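Local coordinates for protein fimbrial structural subunit (Actinomyces naeslundii, PDB 3QDH) that builds the shaft of type 2 fimbriae and probably mediates adhesion of the bacterium to streptococci and host cells during oral biofilm development, at residues D52-S63 against S104-R115; F183-A191 against T197-I205. All coordinates share one frame; numbering follows the deposited sequence.

Contact 1. Residues D52-S63 against S104-R115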
loop_
_atom_site.group_PDB
_atom_site.type_symbol
_atom_site.label_atom_id
_atom_site.label_comp_id
_atom_site.label_asym_id
_atom_site.label_seq_id
_atom_site.Cartn_x
_atom_site.Cartn_y
_atom_site.Cartn_z
ATOM N N ASP A 52 3.827 -0.815 -11.263
ATOM C CA ASP A 52 4.722 0.292 -11.657
ATOM C C ASP A 52 4.512 1.607 -10.923
ATOM O O ASP A 52 5.418 2.435 -10.880
ATOM C CB ASP A 52 4.625 0.560 -13.164
ATOM C CG ASP A 52 5.269 -0.521 -14.004
ATOM O OD1 ASP A 52 5.996 -1.374 -13.455
ATOM O OD2 ASP A 52 5.069 -0.500 -15.238
ATOM N N ARG A 53 3.323 1.813 -10.363
ATOM C CA ARG A 53 3.044 3.028 -9.593
ATOM C C ARG A 53 3.721 3.015 -8.227
ATOM O O ARG A 53 3.757 4.042 -7.531
ATOM C CB ARG A 53 1.541 3.243 -9.433
ATOM C CG ARG A 53 0.863 3.782 -10.694
ATOM C CD ARG A 53 -0.627 3.527 -10.653
ATOM N NE ARG A 53 -0.943 2.123 -10.914
ATOM C CZ ARG A 53 -2.162 1.671 -11.173
ATOM N NH1 ARG A 53 -3.193 2.516 -11.194
ATOM N NH2 ARG A 53 -2.352 0.377 -11.411
ATOM N N LEU A 54 4.247 1.849 -7.844
ATOM C CA LEU A 54 4.951 1.706 -6.576
ATOM C C LEU A 54 6.466 1.731 -6.781
ATOM O O LEU A 54 7.005 1.028 -7.635
ATOM C CB LEU A 54 4.485 0.442 -5.826
ATOM C CG LEU A 54 2.979 0.357 -5.523
ATOM C CD1 LEU A 54 2.565 -1.021 -4.952
ATOM C CD2 LEU A 54 2.536 1.474 -4.585
ATOM N N THR A 55 7.143 2.567 -6.004
ATOM C CA THR A 55 8.578 2.741 -6.156
ATOM C C THR A 55 9.321 2.304 -4.889
ATOM O O THR A 55 8.710 2.132 -3.821
ATOM C CB THR A 55 8.923 4.206 -6.539
ATOM O OG1 THR A 55 10.176 4.237 -7.229
ATOM C CG2 THR A 55 8.970 5.110 -5.314
ATOM N N ALA A 56 10.639 2.138 -5.026
ATOM C CA ALA A 56 11.506 1.672 -3.945
ATOM C C ALA A 56 10.949 0.387 -3.318
ATOM O O ALA A 56 10.893 0.249 -2.095
ATOM C CB ALA A 56 11.702 2.777 -2.887
ATOM N N VAL A 57 10.542 -0.547 -4.174
ATOM C CA VAL A 57 9.841 -1.750 -3.729
ATOM C C VAL A 57 10.775 -2.713 -2.996
ATOM O O VAL A 57 11.942 -2.850 -3.360
ATOM C CB VAL A 57 9.080 -2.456 -4.879
ATOM C CG1 VAL A 57 8.044 -1.495 -5.494
ATOM C CG2 VAL A 57 10.025 -2.981 -5.950
ATOM N N THR A 58 10.246 -3.358 -1.963
ATOM C CA THR A 58 11.025 -4.245 -1.107
ATOM C C THR A 58 10.073 -5.132 -0.310
ATOM O O THR A 58 8.850 -5.142 -0.558
ATOM C CB THR A 58 11.998 -3.434 -0.165
ATOM O OG1 THR A 58 12.999 -4.306 0.384
ATOM C CG2 THR A 58 11.237 -2.712 0.954
ATOM N N ALA A 59 10.636 -5.894 0.621
ATOM C CA ALA A 59 9.863 -6.696 1.543
ATOM C C ALA A 59 10.446 -6.570 2.946
ATOM O O ALA A 59 11.664 -6.463 3.105
ATOM C CB ALA A 59 9.839 -8.158 1.092
ATOM N N THR A 60 9.564 -6.560 3.944
ATOM C CA THR A 60 9.949 -6.518 5.361
ATOM C C THR A 60 9.163 -7.561 6.156
ATOM O O THR A 60 8.300 -8.249 5.602
ATOM C CB THR A 60 9.658 -5.136 5.999
ATOM O OG1 THR A 60 8.245 -4.883 5.969
ATOM C CG2 THR A 60 10.394 -4.021 5.269
ATOM N N GLU A 61 9.451 -7.659 7.455
ATOM C CA GLU A 61 8.712 -8.537 8.380
ATOM C C GLU A 61 8.629 -9.997 7.913
ATOM O O GLU A 61 7.568 -10.624 7.976
ATOM C CB GLU A 61 7.293 -8.006 8.656
ATOM C CG GLU A 61 7.208 -6.585 9.190
ATOM C CD GLU A 61 5.816 -6.239 9.723
ATOM O OE1 GLU A 61 5.037 -7.159 10.052
ATOM O OE2 GLU A 61 5.497 -5.040 9.819
ATOM N N VAL A 62 9.747 -10.536 7.443
ATOM C CA VAL A 62 9.790 -11.931 7.013
ATOM C C VAL A 62 9.604 -12.778 8.258
ATOM O O VAL A 62 10.256 -12.526 9.274
ATOM C CB VAL A 62 11.123 -12.275 6.332
ATOM C CG1 VAL A 62 11.117 -13.733 5.844
ATOM C CG2 VAL A 62 11.375 -11.327 5.156
ATOM N N SER A 63 8.696 -13.752 8.187
ATOM C CA SER A 63 8.319 -14.519 9.368
ATOM C C SER A 63 8.021 -15.981 9.083
ATOM O O SER A 63 7.583 -16.344 7.996
ATOM C CB SER A 63 7.094 -13.887 10.044
ATOM O OG SER A 63 7.296 -12.493 10.226
ATOM N N SER A 104 5.677 -16.069 5.750
ATOM C CA SER A 104 5.138 -14.782 5.307
ATOM C C SER A 104 6.163 -13.661 5.159
ATOM O O SER A 104 7.281 -13.737 5.670
ATOM C CB SER A 104 3.989 -14.339 6.235
ATOM O OG SER A 104 4.455 -14.116 7.552
ATOM N N ALA A 105 5.764 -12.624 4.426
ATOM C CA ALA A 105 6.498 -11.379 4.366
ATOM C C ALA A 105 5.528 -10.271 3.989
ATOM O O ALA A 105 4.421 -10.539 3.525
ATOM C CB ALA A 105 7.632 -11.466 3.356
ATOM N N VAL A 106 5.944 -9.030 4.199
ATOM C CA VAL A 106 5.128 -7.883 3.812
ATOM C C VAL A 106 5.837 -7.191 2.654
ATOM O O VAL A 106 6.901 -6.595 2.841
ATOM C CB VAL A 106 4.927 -6.904 4.997
ATOM C CG1 VAL A 106 4.150 -5.660 4.556
ATOM C CG2 VAL A 106 4.204 -7.592 6.160
ATOM N N PHE A 107 5.268 -7.291 1.455
ATOM C CA PHE A 107 5.815 -6.590 0.299
ATOM C C PHE A 107 5.289 -5.167 0.306
ATOM O O PHE A 107 4.177 -4.919 0.779
ATOM C CB PHE A 107 5.462 -7.321 -0.998
ATOM C CG PHE A 107 6.113 -8.670 -1.114
ATOM C CD1 PHE A 107 7.305 -8.820 -1.806
ATOM C CD2 PHE A 107 5.555 -9.787 -0.481
ATOM C CE1 PHE A 107 7.924 -10.066 -1.895
ATOM C CE2 PHE A 107 6.156 -11.035 -0.569
ATOM C CZ PHE A 107 7.345 -11.177 -1.279
ATOM N N GLN A 108 6.084 -4.233 -0.207
ATOM C CA GLN A 108 5.729 -2.825 -0.087
ATOM C C GLN A 108 6.383 -1.938 -1.127
ATOM O O GLN A 108 7.412 -2.280 -1.705
ATOM C CB GLN A 108 6.067 -2.313 1.320
ATOM C CG GLN A 108 7.518 -2.509 1.697
ATOM C CD GLN A 108 7.753 -2.303 3.177
ATOM O OE1 GLN A 108 7.218 -3.036 4.020
ATOM N NE2 GLN A 108 8.561 -1.309 3.504
ATOM N N GLY A 109 5.774 -0.781 -1.347
ATOM C CA GLY A 109 6.315 0.214 -2.258
ATOM C C GLY A 109 5.676 1.556 -1.959
ATOM O O GLY A 109 4.638 1.621 -1.298
ATOM N N LYS A 110 6.303 2.621 -2.438
ATOM C CA LYS A 110 5.811 3.983 -2.219
ATOM C C LYS A 110 4.896 4.403 -3.370
ATOM O O LYS A 110 5.266 4.259 -4.533
ATOM C CB LYS A 110 6.993 4.948 -2.111
ATOM C CG LYS A 110 6.617 6.335 -1.609
ATOM C CD LYS A 110 7.841 7.203 -1.331
ATOM C CE LYS A 110 8.181 8.094 -2.516
ATOM N NZ LYS A 110 9.231 9.097 -2.155
ATOM N N VAL A 111 3.714 4.921 -3.046
ATOM C CA VAL A 111 2.738 5.322 -4.072
ATOM C C VAL A 111 3.217 6.611 -4.731
ATOM O O VAL A 111 3.421 7.619 -4.050
ATOM C CB VAL A 111 1.319 5.547 -3.484
ATOM C CG1 VAL A 111 0.326 5.950 -4.586
ATOM C CG2 VAL A 111 0.822 4.306 -2.792
ATOM N N THR A 112 3.404 6.568 -6.046
ATOM C CA THR A 112 3.862 7.739 -6.794
ATOM C C THR A 112 2.692 8.535 -7.384
ATOM O O THR A 112 2.755 9.769 -7.471
ATOM C CB THR A 112 4.872 7.366 -7.902
ATOM O OG1 THR A 112 4.277 6.439 -8.817
ATOM C CG2 THR A 112 6.132 6.747 -7.298
ATOM N N GLU A 113 1.637 7.824 -7.780
ATOM C CA GLU A 113 0.435 8.433 -8.368
ATOM C C GLU A 113 -0.684 7.407 -8.562
ATOM O O GLU A 113 -0.436 6.198 -8.584
ATOM C CB GLU A 113 0.759 9.113 -9.704
ATOM C CG GLU A 113 1.147 8.151 -10.819
ATOM C CD GLU A 113 1.663 8.858 -12.052
ATOM O OE1 GLU A 113 1.381 10.064 -12.222
ATOM O OE2 GLU A 113 2.356 8.205 -12.855
ATOM N N ALA A 114 -1.904 7.912 -8.725
ATOM C CA ALA A 114 -3.102 7.084 -8.852
ATOM C C ALA A 114 -3.292 6.432 -10.223
ATOM O O ALA A 114 -3.643 5.252 -10.292
ATOM C CB ALA A 114 -4.339 7.898 -8.485
ATOM N N ARG A 115 -3.074 7.199 -11.297
ATOM C CA ARG A 115 -3.379 6.781 -12.683
ATOM C C ARG A 115 -4.822 6.284 -12.839
ATOM O O ARG A 115 -5.745 6.966 -12.398
ATOM C CB ARG A 115 -2.373 5.754 -13.214
ATOM C CG ARG A 115 -0.986 6.303 -13.442
ATOM C CD ARG A 115 -0.093 5.262 -14.074
ATOM N NE ARG A 115 1.306 5.472 -13.712
ATOM C CZ ARG A 115 2.297 4.629 -13.997
ATOM N NH1 ARG A 115 2.059 3.501 -14.661
ATOM N NH2 ARG A 115 3.534 4.920 -13.613
HETATM O O HOH W 1 4.202 1.795 -16.325
HETATM O O HOH W 2 5.009 -11.366 7.918
#
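A59 lays its CB over one face of the F107 ring, 4.2 Å from the ring centroid and displaced toward the rim, a CH-pi contact on the packed face of an antiparallel strand pair. The pair belongs to a sheet of the Sgo0707 N2-like domain, where strand 102-111 also bonds strand 23-31 on its other edge. L54 and V111 lie on the same face as A59, with L54 CD2 3.8 Å from V111 CG2, and V76 and V83 of neighbouring strands close over A59 and F107. Paired backbone bonds join T55 with K110, T58 with Q108, T60 with V106 and S63 with S104; the register slips by one residue between T55 and T58 and again between T60 and S63, two beta bulges.

The other face is more polar and in part open to solvent, K110 most of all, though Q108 is buried. There T60 OG1 donates to Q108 OE1 at 2.9 Å, from above the amide plane; chi1 of 63° turns this hydroxyl to the Q108 amide. At the S63 end, a water links E61 O with S104 OG.

Beyond the strands the two segments stay joined. R53 O takes two donors, T112 N at 3.0 Å and T112 OG1 at 2.8 Å. The R53 side chain, bent at chi3 (-75°), sends NH1 to A114 O at 2.9 Å, in the guanidinium plane, while NH2 makes a salt bridge with D51 and donates to A118 O. R115 slides its guanidinium face over R53 CG, 3.5 Å above the plane, and its NE is held by E113 OE2 in a salt bridge. Carbonyls and carboxylates probably ease the closeness of the two arginines. Backbone bonds and an apolar face thus hold the strands, and R53 and T112 extend the polar grip past their end.

Contact 2. Residues F183-A191 against T197-I205; sequences FQLYKAKNA and TKDKEGDPI
K187 NZ is held twice: it forms a salt bridge with E201 OE1 at 2.7 Å and donates to the carbonyl of the next residue, A188 O, at 2.9 Å. The carboxylate oxygen is met on its anti side, the carbonyl from above its plane. The K187 chain runs out beside E201 and bends only at chi4 (-66°), which folds the ammonium back to A188 O.

On the other side of the hairpin, the Y186 ring is sandwiched. K200 lays CE over the centre of one face, 3.9 Å from the centroid, as a CH-pi contact; its NZ lies farther out along the ring normal, at most a weak cation-pi attraction. Over the opposite face sits P204, with CA offset toward the rim and CD 3.7 Å from Y186 CE2, while G202 O meets the ring edge in its plane. P204 CG also rests 3.4 Å from Q184 OE1.

Backbone bonds are sparse, three in all: I205 N donates to L185 O at 2.8 Å, K189 N to D199 O at 3.0 Å and E201 N to K187 O at 3.1 Å. I205 CD1 packs on Y186 C, and the I205 side chain also touches Y248 of strand 245-254.

This irregular hairpin edges a sheet of the SpaA-like prealbumin-fold domain. With so few backbone bonds across it, the ion pair and the lysine-tyrosine-proline sandwich probably carry much of the joining.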
loop_
_atom_site.group_PDB
_atom_site.type_symbol
_atom_site.label_atom_id
_atom_site.label_comp_id
_atom_site.label_asym_id
_atom_site.label_seq_id
_atom_site.Cartn_x
_atom_site.Cartn_y
_atom_site.Cartn_z
ATOM N N PHE A 183 -3.518 25.246 2.235
ATOM C CA PHE A 183 -4.564 24.281 2.578
ATOM C C PHE A 183 -3.976 23.071 3.306
ATOM O O PHE A 183 -2.777 22.801 3.223
ATOM C CB PHE A 183 -5.283 23.782 1.313
ATOM C CG PHE A 183 -6.123 24.825 0.617
ATOM C CD1 PHE A 183 -7.473 24.973 0.926
ATOM C CD2 PHE A 183 -5.574 25.634 -0.380
ATOM C CE1 PHE A 183 -8.260 25.926 0.266
ATOM C CE2 PHE A 183 -6.352 26.585 -1.045
ATOM C CZ PHE A 183 -7.693 26.734 -0.721
ATOM N N GLN A 184 -4.841 22.355 4.022
ATOM C CA GLN A 184 -4.495 21.091 4.670
ATOM C C GLN A 184 -5.637 20.095 4.455
ATOM O O GLN A 184 -6.809 20.478 4.464
ATOM C CB GLN A 184 -4.236 21.295 6.170
ATOM C CG GLN A 184 -2.994 22.132 6.492
ATOM C CD GLN A 184 -2.507 21.960 7.919
ATOM O OE1 GLN A 184 -3.285 22.019 8.872
ATOM N NE2 GLN A 184 -1.202 21.760 8.072
ATOM N N LEU A 185 -5.291 18.826 4.245
ATOM C CA LEU A 185 -6.285 17.779 3.994
ATOM C C LEU A 185 -6.506 16.880 5.207
ATOM O O LEU A 185 -5.551 16.471 5.870
ATOM C CB LEU A 185 -5.891 16.931 2.779
ATOM C CG LEU A 185 -6.276 17.466 1.398
ATOM C CD1 LEU A 185 -5.364 16.893 0.323
ATOM C CD2 LEU A 185 -7.748 17.187 1.080
ATOM N N TYR A 186 -7.773 16.575 5.475
ATOM C CA TYR A 186 -8.151 15.734 6.607
ATOM C C TYR A 186 -9.011 14.548 6.179
ATOM O O TYR A 186 -9.738 14.614 5.183
ATOM C CB TYR A 186 -8.912 16.551 7.662
ATOM C CG TYR A 186 -8.073 17.551 8.438
ATOM C CD1 TYR A 186 -7.894 18.856 7.970
ATOM C CD2 TYR A 186 -7.480 17.199 9.654
ATOM C CE1 TYR A 186 -7.136 19.784 8.687
ATOM C CE2 TYR A 186 -6.716 18.120 10.379
ATOM C CZ TYR A 186 -6.549 19.409 9.891
ATOM O OH TYR A 186 -5.793 20.321 10.602
ATOM N N LYS A 187 -8.918 13.465 6.947
ATOM C CA LYS A 187 -9.855 12.352 6.850
ATOM C C LYS A 187 -11.251 12.829 7.270
ATOM O O LYS A 187 -11.389 13.548 8.259
ATOM C CB LYS A 187 -9.396 11.209 7.759
ATOM C CG LYS A 187 -10.353 10.030 7.822
ATOM C CD LYS A 187 -10.056 9.133 9.010
ATOM C CE LYS A 187 -11.121 8.057 9.163
ATOM N NZ LYS A 187 -12.456 8.620 9.515
ATOM N N ALA A 188 -12.269 12.442 6.505
ATOM C CA ALA A 188 -13.665 12.741 6.841
ATOM C C ALA A 188 -14.224 11.700 7.813
ATOM O O ALA A 188 -13.821 10.535 7.779
ATOM C CB ALA A 188 -14.514 12.801 5.580
ATOM N N LYS A 189 -15.151 12.129 8.672
ATOM C CA LYS A 189 -15.774 11.242 9.662
ATOM C C LYS A 189 -16.671 10.219 8.971
ATOM O O LYS A 189 -16.514 9.014 9.170
ATOM C CB LYS A 189 -16.560 12.049 10.703
ATOM C CG LYS A 189 -16.531 11.454 12.117
ATOM C CD LYS A 189 -17.579 12.086 13.025
ATOM C CE LYS A 189 -18.975 11.520 12.752
ATOM N NZ LYS A 189 -20.013 12.060 13.683
ATOM N N ASN A 190 -17.608 10.705 8.160
ATOM C CA ASN A 190 -18.363 9.845 7.260
ATOM C C ASN A 190 -17.617 9.738 5.934
ATOM O O ASN A 190 -17.963 10.402 4.952
ATOM C CB ASN A 190 -19.794 10.365 7.051
ATOM C CG ASN A 190 -20.676 9.378 6.282
ATOM O OD1 ASN A 190 -20.248 8.277 5.927
ATOM N ND2 ASN A 190 -21.919 9.776 6.027
ATOM N N ALA A 191 -16.592 8.888 5.923
ATOM C CA ALA A 191 -15.702 8.729 4.774
ATOM C C ALA A 191 -16.394 8.267 3.492
ATOM O O ALA A 191 -15.916 8.566 2.400
ATOM C CB ALA A 191 -14.545 7.793 5.122
ATOM N N THR A 197 -19.399 15.560 3.747
ATOM C CA THR A 197 -19.689 16.508 4.828
ATOM C C THR A 197 -18.418 17.226 5.321
ATOM O O THR A 197 -17.300 16.755 5.090
ATOM C CB THR A 197 -20.394 15.766 6.007
ATOM O OG1 THR A 197 -21.612 15.172 5.539
ATOM C CG2 THR A 197 -20.713 16.703 7.164
ATOM N N LYS A 198 -18.597 18.362 5.996
ATOM C CA LYS A 198 -17.486 19.136 6.569
ATOM C C LYS A 198 -16.819 18.477 7.787
ATOM O O LYS A 198 -15.746 18.909 8.214
ATOM C CB LYS A 198 -17.956 20.547 6.952
ATOM C CG LYS A 198 -18.168 21.493 5.781
ATOM C CD LYS A 198 -18.611 22.873 6.270
ATOM C CE LYS A 198 -18.617 23.910 5.152
ATOM N NZ LYS A 198 -19.563 23.603 4.039
ATOM N N ASP A 199 -17.457 17.444 8.340
ATOM C CA ASP A 199 -16.972 16.768 9.552
ATOM C C ASP A 199 -15.651 16.020 9.354
ATOM O O ASP A 199 -15.547 15.141 8.496
ATOM C CB ASP A 199 -18.044 15.822 10.103
ATOM C CG ASP A 199 -19.119 16.551 10.878
ATOM O OD1 ASP A 199 -20.225 16.739 10.331
ATOM O OD2 ASP A 199 -18.850 16.953 12.032
ATOM N N LYS A 200 -14.656 16.371 10.167
ATOM C CA LYS A 200 -13.300 15.838 10.021
ATOM C C LYS A 200 -12.754 15.247 11.323
ATOM O O LYS A 200 -13.311 15.474 12.402
ATOM C CB LYS A 200 -12.354 16.930 9.491
ATOM C CG LYS A 200 -11.948 17.991 10.519
ATOM C CD LYS A 200 -11.145 19.123 9.882
ATOM C CE LYS A 200 -10.446 19.989 10.929
ATOM N NZ LYS A 200 -11.390 20.765 11.788
ATOM N N GLU A 201 -11.667 14.483 11.205
ATOM C CA GLU A 201 -10.917 13.978 12.358
ATOM C C GLU A 201 -9.462 13.695 11.979
ATOM O O GLU A 201 -9.125 13.602 10.794
ATOM C CB GLU A 201 -11.584 12.728 12.963
ATOM C CG GLU A 201 -11.448 11.454 12.130
ATOM C CD GLU A 201 -12.092 10.242 12.782
ATOM O OE1 GLU A 201 -12.723 9.447 12.054
ATOM O OE2 GLU A 201 -11.975 10.078 14.018
ATOM N N GLY A 202 -8.608 13.568 12.991
ATOM C CA GLY A 202 -7.202 13.227 12.784
ATOM C C GLY A 202 -6.318 14.420 12.471
ATOM O O GLY A 202 -6.780 15.563 12.448
ATOM N N ASP A 203 -5.037 14.145 12.241
ATOM C CA ASP A 203 -4.073 15.171 11.860
ATOM C C ASP A 203 -4.057 15.375 10.337
ATOM O O ASP A 203 -4.588 14.540 9.595
ATOM C CB ASP A 203 -2.679 14.798 12.376
ATOM C CG ASP A 203 -2.551 14.949 13.886
ATOM O OD1 ASP A 203 -3.571 15.225 14.559
ATOM O OD2 ASP A 203 -1.423 14.792 14.405
ATOM N N PRO A 204 -3.469 16.494 9.864
ATOM C CA PRO A 204 -3.333 16.731 8.424
ATOM C C PRO A 204 -2.621 15.592 7.688
ATOM O O PRO A 204 -1.714 14.961 8.240
ATOM C CB PRO A 204 -2.488 18.004 8.365
ATOM C CG PRO A 204 -2.844 18.732 9.607
ATOM C CD PRO A 204 -3.058 17.675 10.651
ATOM N N ILE A 205 -3.037 15.346 6.450
ATOM C CA ILE A 205 -2.487 14.269 5.631
ATOM C C ILE A 205 -1.244 14.730 4.872
ATOM O O ILE A 205 -1.264 15.763 4.195
ATOM C CB ILE A 205 -3.557 13.720 4.647
ATOM C CG1 ILE A 205 -4.714 13.087 5.425
ATOM C CG2 ILE A 205 -2.951 12.707 3.674
ATOM C CD1 ILE A 205 -6.010 13.004 4.657
#

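How the contacts relate
From the N terminus, contact 1 comes first: 52-63 meets 104-115 after an excursion of 40 residues that includes strands 74-79 and 82-87, helix 89-96 and the zinc ligands D70, D73 and E90. It joins strands 54-55 and 57-64 to strand 102-111 in the Sgo0707 N2-like part of the chain. Contact 2 follows in series, neither nested nor crossed, and closes a much shorter loop of five residues between 183-191 and 197-205, tying strand 182-188 to the short strand 200-201. It lies in the SpaA-like part, a different family region from that of contact 1. The centres are about 26 Å apart and the nearest atoms about 11 Å, without touching.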